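Local coordinates for protein mosquitocidal toxin (Bacillus sphaericus, PDB 2CB4) that acts as a mosquitocidal toxin whose catalytic domain, the part crystallised here, probably transfers ADP-ribose from NAD to target proteins, at residues S37-L42 against E107-L112; R130-G135 against N269-N274; I138-P143 against I151-I156. The protein carries 1 engineered substitution. All coordinates share one frame; numbering follows the deposited sequence.

Contact 1 (S37-L42 against E107-L112); sequences SLLYQL and EDTHLL
T109 reaches across to L39 and L42 of helix 36-44, and its short side chain carries the whole contact from the 107-112 side. Its CB points toward the helix and splits into two branches with different partners. The methyl branch, CG2, runs out to L39, where it meets CD1 at 4.0 Å. That is a plain methyl-to-methyl touch. L39 gets there because its CG is anti to the backbone N (chi1 178°), which swings the end of the leucine closer than its first bond would suggest. The other branch ends in OG1. Chi1 of 53° sets this hydroxyl between the backbone N and the carbonyl carbon of T109, and from there it lies against CG of L42, 4.0 Å away, the two side chains crossing at about a right angle. No hydrogen bond spans the two segments; the touches are van der Waals only.

Helix 36-44 here packs on the bend that leads into helix 111-117, a bend that belongs to the ADP-ribosyltransferase-like sequence region of the toxin. The bend is an inverse gamma turn centred on H110, closed by a weak bond from L111 N to T109 O, and H110 takes the N-cap position of the helix that follows. Just ahead of it, H110 N bonds E107 O at 3.0 Å, while E107 OE1 bonds ND2 of N113. A second subunit packs on this segment, its W31 on E107 and its D34 on H110.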
ATOM      1  N   SER A  37      24.301  20.017  25.455  1.00 46.33           N
ATOM      2  CA  SER A  37      23.817  21.318  25.928  1.00 45.43           C
ATOM      3  C   SER A  37      22.413  21.593  25.448  1.00 45.65           C
ATOM      4  O   SER A  37      21.565  22.054  26.213  1.00 45.12           O
ATOM      5  CB  SER A  37      24.768  22.432  25.486  1.00 49.62           C
ATOM      6  OG  SER A  37      25.850  22.506  26.401  1.00 61.76           O
ATOM      7  N   LEU A  38      22.156  21.301  24.179  1.00 39.63           N
ATOM      8  CA  LEU A  38      20.833  21.507  23.661  1.00 40.10           C
ATOM      9  C   LEU A  38      19.808  20.645  24.434  1.00 46.67           C
ATOM     10  O   LEU A  38      18.733  21.131  24.818  1.00 47.02           O
ATOM     11  CB  LEU A  38      20.800  21.205  22.175  1.00 40.72           C
ATOM     12  CG  LEU A  38      19.365  21.138  21.667  1.00 46.85           C
ATOM     13  CD1 LEU A  38      18.591  22.411  22.081  1.00 47.68           C
ATOM     14  CD2 LEU A  38      19.330  20.913  20.161  1.00 47.43           C
ATOM     15  N   LEU A  39      20.170  19.380  24.702  1.00 43.15           N
ATOM     16  CA  LEU A  39      19.297  18.461  25.437  1.00 42.05           C
ATOM     17  C   LEU A  39      19.063  18.951  26.852  1.00 44.40           C
ATOM     18  O   LEU A  39      17.943  18.937  27.337  1.00 43.08           O
ATOM     19  CB  LEU A  39      19.863  17.021  25.442  1.00 41.65           C
ATOM     20  CG  LEU A  39      19.048  15.975  26.225  1.00 44.09           C
ATOM     21  CD1 LEU A  39      17.693  15.745  25.569  1.00 43.08           C
ATOM     22  CD2 LEU A  39      19.794  14.672  26.429  1.00 43.22           C
ATOM     23  N   TYR A  40      20.120  19.393  27.510  1.00 42.54           N
ATOM     24  CA  TYR A  40      19.984  19.894  28.870  1.00 43.54           C
ATOM     25  C   TYR A  40      19.034  21.105  28.926  1.00 49.91           C
ATOM     26  O   TYR A  40      18.230  21.252  29.852  1.00 49.62           O
ATOM     27  CB  TYR A  40      21.343  20.226  29.479  1.00 45.33           C
ATOM     28  CG  TYR A  40      21.195  20.737  30.881  1.00 49.95           C
ATOM     29  CD1 TYR A  40      21.177  19.862  31.966  1.00 52.66           C
ATOM     30  CD2 TYR A  40      21.017  22.098  31.127  1.00 51.65           C
ATOM     31  CE1 TYR A  40      20.999  20.325  33.263  1.00 54.82           C
ATOM     32  CE2 TYR A  40      20.847  22.578  32.430  1.00 53.18           C
ATOM     33  CZ  TYR A  40      20.830  21.683  33.493  1.00 64.28           C
ATOM     34  OH  TYR A  40      20.644  22.139  34.784  1.00 69.78           O
ATOM     35  N   GLN A  41      19.099  21.965  27.917  1.00 47.40           N
ATOM     36  CA  GLN A  41      18.201  23.120  27.867  1.00 47.60           C
ATOM     37  C   GLN A  41      16.772  22.653  27.657  1.00 50.66           C
ATOM     38  O   GLN A  41      15.859  23.073  28.351  1.00 50.78           O
ATOM     39  CB  GLN A  41      18.565  24.057  26.704  1.00 49.35           C
ATOM     40  CG  GLN A  41      19.952  24.635  26.803  1.00 74.68           C
ATOM     41  CD  GLN A  41      20.039  25.795  27.789  1.00100.00           C
ATOM     42  OE1 GLN A  41      19.541  25.722  28.931  1.00 91.08           O
ATOM     43  NE2 GLN A  41      20.694  26.874  27.360  1.00100.00           N
ATOM     44  N   LEU A  42      16.599  21.811  26.648  1.00 46.90           N
ATOM     45  CA  LEU A  42      15.305  21.243  26.288  1.00 46.99           C
ATOM     46  C   LEU A  42      14.597  20.639  27.517  1.00 49.94           C
ATOM     47  O   LEU A  42      13.414  20.856  27.735  1.00 51.17           O
ATOM     48  CB  LEU A  42      15.551  20.156  25.251  1.00 47.48           C
ATOM     49  CG  LEU A  42      14.594  19.929  24.095  1.00 52.97           C
ATOM     50  CD1 LEU A  42      14.002  21.225  23.631  1.00 53.79           C
ATOM     51  CD2 LEU A  42      15.375  19.288  22.977  1.00 53.79           C
ATOM     52  N   GLU A 107       6.401  15.774  24.681  1.00 61.13           N
ATOM     53  CA  GLU A 107       6.537  14.951  25.873  1.00 57.35           C
ATOM     54  C   GLU A 107       7.815  14.094  25.908  1.00 51.91           C
ATOM     55  O   GLU A 107       8.211  13.628  26.976  1.00 50.92           O
ATOM     56  CB  GLU A 107       5.308  14.047  26.043  1.00 58.78           C
ATOM     57  CG  GLU A 107       4.014  14.795  26.365  1.00 68.03           C
ATOM     58  CD  GLU A 107       4.104  15.617  27.639  1.00 78.80           C
ATOM     59  OE1 GLU A 107       4.200  14.991  28.721  1.00 67.49           O
ATOM     60  OE2 GLU A 107       4.065  16.874  27.553  1.00 64.91           O
ATOM     61  N   ASP A 108       8.435  13.876  24.747  1.00 42.68           N
ATOM     62  CA  ASP A 108       9.642  13.052  24.624  1.00 39.90           C
ATOM     63  C   ASP A 108      10.709  13.339  25.660  1.00 41.33           C
ATOM     64  O   ASP A 108      11.358  12.423  26.161  1.00 39.79           O
ATOM     65  CB  ASP A 108      10.265  13.183  23.231  1.00 40.96           C
ATOM     66  CG  ASP A 108       9.325  12.758  22.110  1.00 50.96           C
ATOM     67  OD1 ASP A 108       8.160  12.391  22.398  1.00 51.42           O
ATOM     68  OD2 ASP A 108       9.749  12.803  20.928  1.00 56.70           O
ATOM     69  N   THR A 109      10.911  14.623  25.943  1.00 38.12           N
ATOM     70  CA  THR A 109      11.941  15.072  26.889  1.00 37.57           C
ATOM     71  C   THR A 109      11.376  15.599  28.180  1.00 40.25           C
ATOM     72  O   THR A 109      12.107  16.079  29.020  1.00 40.62           O
ATOM     73  CB  THR A 109      12.866  16.161  26.271  1.00 42.32           C
ATOM     74  OG1 THR A 109      12.067  17.228  25.738  1.00 46.60           O
ATOM     75  CG2 THR A 109      13.687  15.562  25.145  1.00 34.84           C
ATOM     76  N   HIS A 110      10.064  15.488  28.344  1.00 36.26           N
ATOM     77  CA  HIS A 110       9.422  15.960  29.550  1.00 35.93           C
ATOM     78  C   HIS A 110       9.683  15.063  30.752  1.00 38.87           C
ATOM     79  O   HIS A 110       8.901  14.169  31.088  1.00 40.49           O
ATOM     80  CB  HIS A 110       7.934  16.222  29.329  1.00 37.69           C
ATOM     81  CG  HIS A 110       7.329  17.086  30.382  1.00 43.06           C
ATOM     82  ND1 HIS A 110       6.305  17.982  30.125  1.00 45.88           N
ATOM     83  CD2 HIS A 110       7.620  17.221  31.707  1.00 45.68           C
ATOM     84  CE1 HIS A 110       5.978  18.610  31.248  1.00 45.23           C
ATOM     85  NE2 HIS A 110       6.767  18.170  32.219  1.00 45.59           N
ATOM     86  N   LEU A 111      10.796  15.338  31.423  1.00 33.10           N
ATOM     87  CA  LEU A 111      11.238  14.574  32.576  1.00 31.96           C
ATOM     88  C   LEU A 111      10.273  14.394  33.730  1.00 38.22           C
ATOM     89  O   LEU A 111      10.129  13.289  34.250  1.00 38.90           O
ATOM     90  CB  LEU A 111      12.607  15.062  33.063  1.00 31.17           C
ATOM     91  CG  LEU A 111      13.242  14.249  34.203  1.00 34.38           C
ATOM     92  CD1 LEU A 111      13.419  12.791  33.789  1.00 33.15           C
ATOM     93  CD2 LEU A 111      14.570  14.863  34.597  1.00 34.05           C
ATOM     94  N   LEU A 112       9.639  15.475  34.172  1.00 36.64           N
ATOM     95  CA  LEU A 112       8.699  15.386  35.303  1.00 36.62           C
ATOM     96  C   LEU A 112       7.453  14.581  34.963  1.00 38.36           C
ATOM     97  O   LEU A 112       6.964  13.835  35.798  1.00 38.33           O
ATOM     98  CB  LEU A 112       8.321  16.778  35.832  1.00 37.03           C
ATOM     99  CG  LEU A 112       9.335  17.364  36.830  1.00 41.62           C
ATOM    100  CD1 LEU A 112       9.005  18.827  37.109  1.00 41.64           C
ATOM    101  CD2 LEU A 112       9.418  16.553  38.131  1.00 40.81           C
TER

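Contact 2 (R130-G135 against N269-N274); sequences RYNNLG and NNLLNN
R130 and N269 supply all the hydrogen bonding between these two segments, and a single oxygen takes it. N269 OD1 receives both terminal nitrogens of the guanidinium, NH2 at 2.7 Å and NH1 at 3.0 Å. The oxygen sits at the guanidinium edge, within a few degrees of its plane, so the arginine approaches end-on. Seen from the amide the two donors differ: NH1 lies in the carbonyl plane on a lone pair, whereas NH2 stands above that plane, in keeping with the 36° tilt between the guanidinium and amide planes. The NH2 bond is the straighter, 153° at the hydrogen against 136° for NH1. A bend at chi3 turns the arginine head toward the asparagine, and NH1 also bonds T139 O, which ties the same group to the residue just after strand 137-138.

The van der Waals part is small. CD2 of L271 comes to 3.5 Å from ND2 of N132, so a methyl rests against the amide nitrogen. The other end of that amide faces its own loop: N132 OD1 accepts a hydrogen bond from L136 N and a weak one from L134 N.

Backbone bonding shapes the loop itself. G135 N bonds N132 O at 3.0 Å, closing a type I turn from N132 to G135, and G135 adopts a positive phi. On the other segment, L272 is the centre of an inverse gamma turn. N270 and L272 make backbone hydrogen bonds to T139 and E137, which lays this C-terminal loop along strand 137-138. Strands 123-131 and 137-138 form a beta hairpin, with the C-terminal loop bonded to R130 of its first arm and to E137 and T139 at its second, and touching the turn at N132.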
ATOM      1  N   ARG A 130      20.779  -1.617  46.987  1.00 32.75           N
ATOM      2  CA  ARG A 130      20.723  -1.193  48.377  1.00 32.70           C
ATOM      3  C   ARG A 130      21.574  -2.051  49.287  1.00 37.64           C
ATOM      4  O   ARG A 130      21.617  -3.276  49.156  1.00 36.81           O
ATOM      5  CB  ARG A 130      19.293  -1.209  48.880  1.00 31.14           C
ATOM      6  CG  ARG A 130      18.409  -0.169  48.275  1.00 33.14           C
ATOM      7  CD  ARG A 130      17.002  -0.428  48.767  1.00 39.07           C
ATOM      8  NE  ARG A 130      16.790   0.200  50.059  1.00 39.10           N
ATOM      9  CZ  ARG A 130      16.386  -0.412  51.171  1.00 46.72           C
ATOM     10  NH1 ARG A 130      16.098  -1.703  51.217  1.00 31.46           N
ATOM     11  NH2 ARG A 130      16.235   0.310  52.262  1.00 31.87           N
ATOM     12  N   TYR A 131      22.247  -1.390  50.225  1.00 35.77           N
ATOM     13  CA  TYR A 131      23.142  -2.078  51.159  1.00 35.17           C
ATOM     14  C   TYR A 131      22.880  -1.669  52.579  1.00 40.67           C
ATOM     15  O   TYR A 131      22.416  -0.561  52.829  1.00 39.57           O
ATOM     16  CB  TYR A 131      24.600  -1.761  50.775  1.00 34.28           C
ATOM     17  CG  TYR A 131      24.943  -2.318  49.418  1.00 33.35           C
ATOM     18  CD1 TYR A 131      25.391  -3.640  49.281  1.00 35.74           C
ATOM     19  CD2 TYR A 131      24.719  -1.578  48.269  1.00 32.70           C
ATOM     20  CE1 TYR A 131      25.640  -4.186  48.032  1.00 36.26           C
ATOM     21  CE2 TYR A 131      24.976  -2.116  46.998  1.00 33.35           C
ATOM     22  CZ  TYR A 131      25.412  -3.419  46.895  1.00 40.16           C
ATOM     23  OH  TYR A 131      25.677  -3.950  45.664  1.00 42.00           O
ATOM     24  N   ASN A 132      23.160  -2.563  53.519  1.00 40.24           N
ATOM     25  CA  ASN A 132      23.008  -2.196  54.935  1.00 41.03           C
ATOM     26  C   ASN A 132      24.334  -1.536  55.399  1.00 50.40           C
ATOM     27  O   ASN A 132      25.233  -1.253  54.583  1.00 49.32           O
ATOM     28  CB  ASN A 132      22.576  -3.372  55.836  1.00 32.48           C
ATOM     29  CG  ASN A 132      23.628  -4.414  55.980  1.00 48.91           C
ATOM     30  OD1 ASN A 132      24.769  -4.244  55.535  1.00 45.24           O
ATOM     31  ND2 ASN A 132      23.242  -5.554  56.541  1.00 40.90           N
ATOM     32  N   ASN A 133      24.474  -1.245  56.702  1.00 54.13           N
ATOM     33  CA  ASN A 133      25.725  -0.580  57.169  1.00 55.07           C
ATOM     34  C   ASN A 133      27.006  -1.421  57.088  1.00 55.67           C
ATOM     35  O   ASN A 133      28.125  -0.899  56.900  1.00 52.71           O
ATOM     36  CB  ASN A 133      25.520   0.224  58.470  1.00 59.92           C
ATOM     37  CG  ASN A 133      24.636   1.448  58.224  1.00102.68           C
ATOM     38  OD1 ASN A 133      24.558   1.945  57.092  1.00100.07           O
ATOM     39  ND2 ASN A 133      23.952   1.912  59.286  1.00 97.93           N
ATOM     40  N   LEU A 134      26.810  -2.734  57.110  1.00 51.73           N
ATOM     41  CA  LEU A 134      27.929  -3.646  56.986  1.00 51.52           C
ATOM     42  C   LEU A 134      28.305  -3.797  55.524  1.00 54.52           C
ATOM     43  O   LEU A 134      29.188  -4.599  55.195  1.00 54.71           O
ATOM     44  CB  LEU A 134      27.535  -5.019  57.508  1.00 52.14           C
ATOM     45  CG  LEU A 134      27.095  -5.040  58.968  1.00 58.15           C
ATOM     46  CD1 LEU A 134      26.654  -6.448  59.357  1.00 58.81           C
ATOM     47  CD2 LEU A 134      28.268  -4.612  59.809  1.00 60.17           C
ATOM     48  N   GLY A 135      27.602  -3.075  54.643  1.00 49.79           N
ATOM     49  CA  GLY A 135      27.862  -3.152  53.192  1.00 48.41           C
ATOM     50  C   GLY A 135      27.317  -4.435  52.528  1.00 49.86           C
ATOM     51  O   GLY A 135      27.768  -4.829  51.446  1.00 50.38           O
ATOM     52  N   ASN A 269      13.927  -4.432  54.409  1.00 37.24           N
ATOM     53  CA  ASN A 269      15.369  -4.209  54.441  1.00 36.63           C
ATOM     54  C   ASN A 269      16.094  -5.480  54.774  1.00 41.25           C
ATOM     55  O   ASN A 269      17.191  -5.453  55.326  1.00 42.47           O
ATOM     56  CB  ASN A 269      15.735  -3.175  55.485  1.00 32.59           C
ATOM     57  CG  ASN A 269      15.164  -1.815  55.183  1.00 52.70           C
ATOM     58  OD1 ASN A 269      15.072  -1.390  54.036  1.00 47.97           O
ATOM     59  ND2 ASN A 269      14.822  -1.102  56.224  1.00 47.59           N
ATOM     60  N   ASN A 270      15.481  -6.600  54.449  1.00 36.80           N
ATOM     61  CA  ASN A 270      16.088  -7.883  54.711  1.00 36.53           C
ATOM     62  C   ASN A 270      17.275  -8.127  53.810  1.00 42.70           C
ATOM     63  O   ASN A 270      17.400  -7.528  52.727  1.00 43.03           O
ATOM     64  CB  ASN A 270      15.062  -8.996  54.534  1.00 34.86           C
ATOM     65  CG  ASN A 270      13.884  -8.835  55.462  1.00 52.25           C
ATOM     66  OD1 ASN A 270      13.939  -8.070  56.435  1.00 50.74           O
ATOM     67  ND2 ASN A 270      12.797  -9.511  55.148  1.00 40.86           N
ATOM     68  N   LEU A 271      18.156  -9.010  54.260  1.00 40.09           N
ATOM     69  CA  LEU A 271      19.320  -9.343  53.485  1.00 40.42           C
ATOM     70  C   LEU A 271      18.882 -10.122  52.250  1.00 45.63           C
ATOM     71  O   LEU A 271      18.024 -11.022  52.312  1.00 45.32           O
ATOM     72  CB  LEU A 271      20.309 -10.166  54.310  1.00 40.45           C
ATOM     73  CG  LEU A 271      21.038  -9.476  55.478  1.00 44.63           C
ATOM     74  CD1 LEU A 271      21.740 -10.577  56.285  1.00 43.54           C
ATOM     75  CD2 LEU A 271      22.053  -8.432  54.996  1.00 44.77           C
ATOM     76  N   LEU A 272      19.486  -9.766  51.130  1.00 42.54           N
ATOM     77  CA  LEU A 272      19.195 -10.408  49.880  1.00 42.90           C
ATOM     78  C   LEU A 272      20.155 -11.561  49.775  1.00 51.07           C
ATOM     79  O   LEU A 272      21.009 -11.587  48.906  1.00 51.45           O
ATOM     80  CB  LEU A 272      19.419  -9.413  48.743  1.00 42.52           C
ATOM     81  CG  LEU A 272      18.618  -9.695  47.491  1.00 45.74           C
ATOM     82  CD1 LEU A 272      17.107  -9.687  47.780  1.00 44.63           C
ATOM     83  CD2 LEU A 272      19.021  -8.687  46.455  1.00 47.89           C
ATOM     84  N   ASN A 273      20.024 -12.514  50.688  1.00 50.50           N
ATOM     85  CA  ASN A 273      20.930 -13.650  50.730  1.00 52.22           C
ATOM     86  C   ASN A 273      20.281 -15.022  50.507  1.00 59.85           C
ATOM     87  O   ASN A 273      20.901 -16.062  50.785  1.00 61.27           O
ATOM     88  CB  ASN A 273      21.726 -13.643  52.053  1.00 53.06           C
ATOM     89  CG  ASN A 273      20.841 -13.845  53.299  1.00 70.17           C
ATOM     90  OD1 ASN A 273      19.643 -14.171  53.212  1.00 59.49           O
ATOM     91  ND2 ASN A 273      21.439 -13.638  54.469  1.00 65.00           N
ATOM     92  N   ASN A 274      19.044 -15.019  50.018  1.00 55.73           N
ATOM     93  CA  ASN A 274      18.305 -16.256  49.743  1.00 54.41           C
ATOM     94  C   ASN A 274      18.044 -16.392  48.223  1.00 55.68           C
ATOM     95  O   ASN A 274      18.540 -15.584  47.409  1.00 55.75           O
ATOM     96  CB  ASN A 274      16.972 -16.255  50.508  1.00 54.85           C
ATOM     97  CG  ASN A 274      16.316 -14.883  50.531  1.00 75.75           C
ATOM     98  OD1 ASN A 274      16.518 -14.037  49.631  1.00 78.61           O
ATOM     99  ND2 ASN A 274      15.590 -14.622  51.594  1.00 62.56           N
TER

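Contact 3 (I138-P143 against I151-I156); sequences ITPWTP and IYRYEI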
ATOM      1  N   ILE A 138      20.737  -5.568  50.594  1.00 31.04           N
ATOM      2  CA  ILE A 138      19.385  -5.742  51.126  1.00 31.11           C
ATOM      3  C   ILE A 138      18.380  -5.527  49.969  1.00 35.60           C
ATOM      4  O   ILE A 138      18.757  -5.114  48.875  1.00 34.14           O
ATOM      5  CB  ILE A 138      19.091  -4.806  52.342  1.00 33.37           C
ATOM      6  CG1 ILE A 138      19.297  -3.342  51.959  1.00 32.98           C
ATOM      7  CG2 ILE A 138      19.980  -5.195  53.535  1.00 31.91           C
ATOM      8  CD1 ILE A 138      18.864  -2.372  53.049  1.00 29.59           C
ATOM      9  N   THR A 139      17.111  -5.853  50.203  1.00 32.41           N
ATOM     10  CA  THR A 139      16.079  -5.747  49.183  1.00 30.96           C
ATOM     11  C   THR A 139      16.016  -4.383  48.487  1.00 34.28           C
ATOM     12  O   THR A 139      15.878  -3.352  49.144  1.00 33.76           O
ATOM     13  CB  THR A 139      14.714  -6.129  49.768  1.00 34.26           C
ATOM     14  OG1 THR A 139      14.873  -7.317  50.546  1.00 30.44           O
ATOM     15  CG2 THR A 139      13.685  -6.391  48.656  1.00 31.07           C
ATOM     16  N   PRO A 140      16.088  -4.366  47.146  1.00 28.62           N
ATOM     17  CA  PRO A 140      15.999  -3.096  46.437  1.00 26.44           C
ATOM     18  C   PRO A 140      14.522  -2.768  46.217  1.00 27.62           C
ATOM     19  O   PRO A 140      13.635  -3.544  46.591  1.00 26.38           O
ATOM     20  CB  PRO A 140      16.668  -3.414  45.083  1.00 27.69           C
ATOM     21  CG  PRO A 140      16.362  -4.853  44.849  1.00 31.80           C
ATOM     22  CD  PRO A 140      16.305  -5.504  46.220  1.00 27.97           C
ATOM     23  N   TRP A 141      14.263  -1.619  45.609  1.00 23.57           N
ATOM     24  CA  TRP A 141      12.918  -1.254  45.203  1.00 23.88           C
ATOM     25  C   TRP A 141      12.572  -2.427  44.226  1.00 29.92           C
ATOM     26  O   TRP A 141      13.383  -2.797  43.356  1.00 27.71           O
ATOM     27  CB  TRP A 141      12.955   0.085  44.446  1.00 22.47           C
ATOM     28  CG  TRP A 141      11.609   0.522  43.927  1.00 23.86           C
ATOM     29  CD1 TRP A 141      10.745   1.398  44.527  1.00 26.69           C
ATOM     30  CD2 TRP A 141      10.970   0.101  42.692  1.00 23.65           C
ATOM     31  NE1 TRP A 141       9.612   1.549  43.745  1.00 25.93           N
ATOM     32  CE2 TRP A 141       9.733   0.784  42.611  1.00 26.41           C
ATOM     33  CE3 TRP A 141      11.364  -0.734  41.611  1.00 24.23           C
ATOM     34  CZ2 TRP A 141       8.855   0.615  41.533  1.00 24.76           C
ATOM     35  CZ3 TRP A 141      10.490  -0.898  40.539  1.00 24.21           C
ATOM     36  CH2 TRP A 141       9.236  -0.249  40.522  1.00 24.62           C
ATOM     37  N   THR A 142      11.408  -3.049  44.428  1.00 27.33           N
ATOM     38  CA  THR A 142      10.979  -4.209  43.660  1.00 25.75           C
ATOM     39  C   THR A 142       9.567  -3.978  43.106  1.00 30.47           C
ATOM     40  O   THR A 142       8.720  -3.398  43.791  1.00 30.86           O
ATOM     41  CB  THR A 142      10.972  -5.426  44.603  1.00 28.37           C
ATOM     42  OG1 THR A 142      12.280  -5.609  45.146  1.00 28.53           O
ATOM     43  CG2 THR A 142      10.522  -6.714  43.906  1.00 22.24           C
ATOM     44  N   PRO A 143       9.304  -4.435  41.873  1.00 25.66           N
ATOM     45  CA  PRO A 143       7.971  -4.264  41.284  1.00 23.78           C
ATOM     46  C   PRO A 143       6.927  -5.095  42.031  1.00 27.27           C
ATOM     47  O   PRO A 143       7.217  -6.175  42.535  1.00 26.91           O
ATOM     48  CB  PRO A 143       8.140  -4.786  39.840  1.00 24.59           C
ATOM     49  CG  PRO A 143       9.570  -4.870  39.583  1.00 28.57           C
ATOM     50  CD  PRO A 143      10.286  -4.950  40.894  1.00 24.78           C
ATOM     51  N   ILE A 151      10.630 -12.632  35.361  1.00 22.87           N
ATOM     52  CA  ILE A 151      11.129 -11.270  35.370  1.00 21.08           C
ATOM     53  C   ILE A 151      12.647 -11.318  35.545  1.00 25.92           C
ATOM     54  O   ILE A 151      13.209 -12.267  36.135  1.00 24.95           O
ATOM     55  CB  ILE A 151      10.416 -10.389  36.450  1.00 22.92           C
ATOM     56  CG1 ILE A 151      10.695  -8.899  36.190  1.00 22.34           C
ATOM     57  CG2 ILE A 151      10.818 -10.817  37.874  1.00 22.07           C
ATOM     58  CD1 ILE A 151       9.816  -7.969  36.955  1.00 15.83           C
ATOM     59  N   TYR A 152      13.314 -10.307  35.008  1.00 23.55           N
ATOM     60  CA  TYR A 152      14.771 -10.207  35.089  1.00 22.10           C
ATOM     61  C   TYR A 152      15.178  -8.977  35.902  1.00 26.39           C
ATOM     62  O   TYR A 152      14.525  -7.940  35.853  1.00 24.82           O
ATOM     63  CB  TYR A 152      15.357 -10.090  33.665  1.00 21.96           C
ATOM     64  CG  TYR A 152      15.076 -11.322  32.815  1.00 22.07           C
ATOM     65  CD1 TYR A 152      15.982 -12.398  32.785  1.00 22.49           C
ATOM     66  CD2 TYR A 152      13.870 -11.448  32.098  1.00 21.87           C
ATOM     67  CE1 TYR A 152      15.704 -13.540  32.065  1.00 21.43           C
ATOM     68  CE2 TYR A 152      13.580 -12.615  31.381  1.00 21.79           C
ATOM     69  CZ  TYR A 152      14.504 -13.653  31.373  1.00 28.89           C
ATOM     70  OH  TYR A 152      14.270 -14.810  30.643  1.00 29.32           O
ATOM     71  N   ARG A 153      16.274  -9.101  36.642  1.00 24.42           N
ATOM     72  CA  ARG A 153      16.826  -7.980  37.387  1.00 23.29           C
ATOM     73  C   ARG A 153      18.234  -7.782  36.833  1.00 26.31           C
ATOM     74  O   ARG A 153      19.150  -8.535  37.152  1.00 26.06           O
ATOM     75  CB  ARG A 153      16.888  -8.280  38.888  1.00 22.13           C
ATOM     76  CG  ARG A 153      17.037  -6.984  39.752  1.00 24.18           C
ATOM     77  CD  ARG A 153      17.350  -7.394  41.187  1.00 28.54           C
ATOM     78  NE  ARG A 153      18.764  -7.633  41.297  1.00 37.89           N
ATOM     79  CZ  ARG A 153      19.445  -7.602  42.424  1.00 47.41           C
ATOM     80  NH1 ARG A 153      18.830  -7.371  43.564  1.00 31.55           N
ATOM     81  NH2 ARG A 153      20.748  -7.812  42.395  1.00 37.70           N
ATOM     82  N   TYR A 154      18.381  -6.796  35.961  1.00 22.01           N
ATOM     83  CA  TYR A 154      19.656  -6.500  35.333  1.00 21.52           C
ATOM     84  C   TYR A 154      20.535  -5.644  36.226  1.00 25.46           C
ATOM     85  O   TYR A 154      20.035  -4.725  36.903  1.00 23.39           O
ATOM     86  CB  TYR A 154      19.439  -5.800  33.964  1.00 22.50           C
ATOM     87  CG  TYR A 154      18.833  -6.727  32.920  1.00 24.70           C
ATOM     88  CD1 TYR A 154      19.654  -7.482  32.082  1.00 26.39           C
ATOM     89  CD2 TYR A 154      17.425  -6.873  32.790  1.00 24.95           C
ATOM     90  CE1 TYR A 154      19.121  -8.351  31.136  1.00 26.39           C
ATOM     91  CE2 TYR A 154      16.877  -7.754  31.824  1.00 24.80           C
ATOM     92  CZ  TYR A 154      17.746  -8.485  31.021  1.00 29.48           C
ATOM     93  OH  TYR A 154      17.261  -9.349  30.105  1.00 26.70           O
ATOM     94  N   GLU A 155      21.843  -5.946  36.184  1.00 22.76           N
ATOM     95  CA  GLU A 155      22.894  -5.249  36.931  1.00 22.54           C
ATOM     96  C   GLU A 155      23.676  -4.375  35.956  1.00 26.96           C
ATOM     97  O   GLU A 155      24.224  -4.849  34.960  1.00 26.60           O
ATOM     98  CB  GLU A 155      23.831  -6.250  37.611  1.00 23.58           C
ATOM     99  CG  GLU A 155      24.989  -5.608  38.362  1.00 26.59           C
ATOM    100  CD  GLU A 155      26.052  -6.619  38.712  1.00 38.14           C
ATOM    101  OE1 GLU A 155      26.407  -7.452  37.848  1.00 26.78           O
ATOM    102  OE2 GLU A 155      26.495  -6.630  39.875  1.00 34.36           O
ATOM    103  N   ILE A 156      23.709  -3.088  36.258  1.00 23.86           N
ATOM    104  CA  ILE A 156      24.333  -2.096  35.388  1.00 22.55           C
ATOM    105  C   ILE A 156      25.403  -1.222  36.086  1.00 27.12           C
ATOM    106  O   ILE A 156      25.264  -0.863  37.266  1.00 26.68           O
ATOM    107  CB  ILE A 156      23.178  -1.140  34.891  1.00 24.08           C
ATOM    108  CG1 ILE A 156      22.088  -1.952  34.170  1.00 23.55           C
ATOM    109  CG2 ILE A 156      23.707   0.039  34.062  1.00 22.26           C
ATOM    110  CD1 ILE A 156      20.711  -1.381  34.288  1.00 21.52           C
TER
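P140 and P143 pack against R153 and I151 where the short two-stranded sheet of 142-143 and 264-265 lies beside the main mixed sheet of the ADP-ribosyltransferase domain. Segment 138-143 leaves the hairpin of that main sheet after I138, and strand 150-156 runs within it, paired to 78-82 and 192-199. Everything that touches is buried, and no hydrogen bond joins the two segments.

The first touch is between a proline ring and a guanidinium. P140 CG comes to 3.8 Å from R153 NH1, with CD of the same proline a little farther, at 4.1 Å. The two side chains approach from opposite directions and the ring carbon meets the guanidinium obliquely. R153 starts out extended, with CG anti to the backbone N (chi1 -162°), then bends at chi3, which brings NH1 round to the proline. L79 of strand 78-82 touches both P140 and R153, filling in beside the pair. The charge of R153 has a weak, long ion pair with E137.

The second touch is wholly apolar: P143 CG and I151 CD1 meet at 4.1 Å, with the two side chains crossing at a slant. W81 of strand 78-82 covers P143 as well as R153, so the neighbouring strand takes part at both places.

Between the two prolines the chain is braced locally, since T142 OG1 donates to P140 O at 2.9 Å, the hydroxyl standing 50° out of the carbonyl plane.

Contacts 1 and 3 are buried and contact 2 lies at the surface, and the chemistry follows: the two buried ones have no hydrogen bond between their segments, while contact 2 is held by an arginine on an asparagine oxygen. Contacts 2 and 3 are neighbours, centres 13 Å apart, with contact 3 nested in the chain loop that contact 2 closes. They share one sheet and touch directly: R130 O and I138 N lie 2.8 Å apart, a probable hydrogen bond, and L272 packs on R153. Contact 1 stands apart across the chain's centre, about 20 Å from contact 2 and 15 Å from contact 3 between nearest atoms, and involves a helix and a turn, not the sheet.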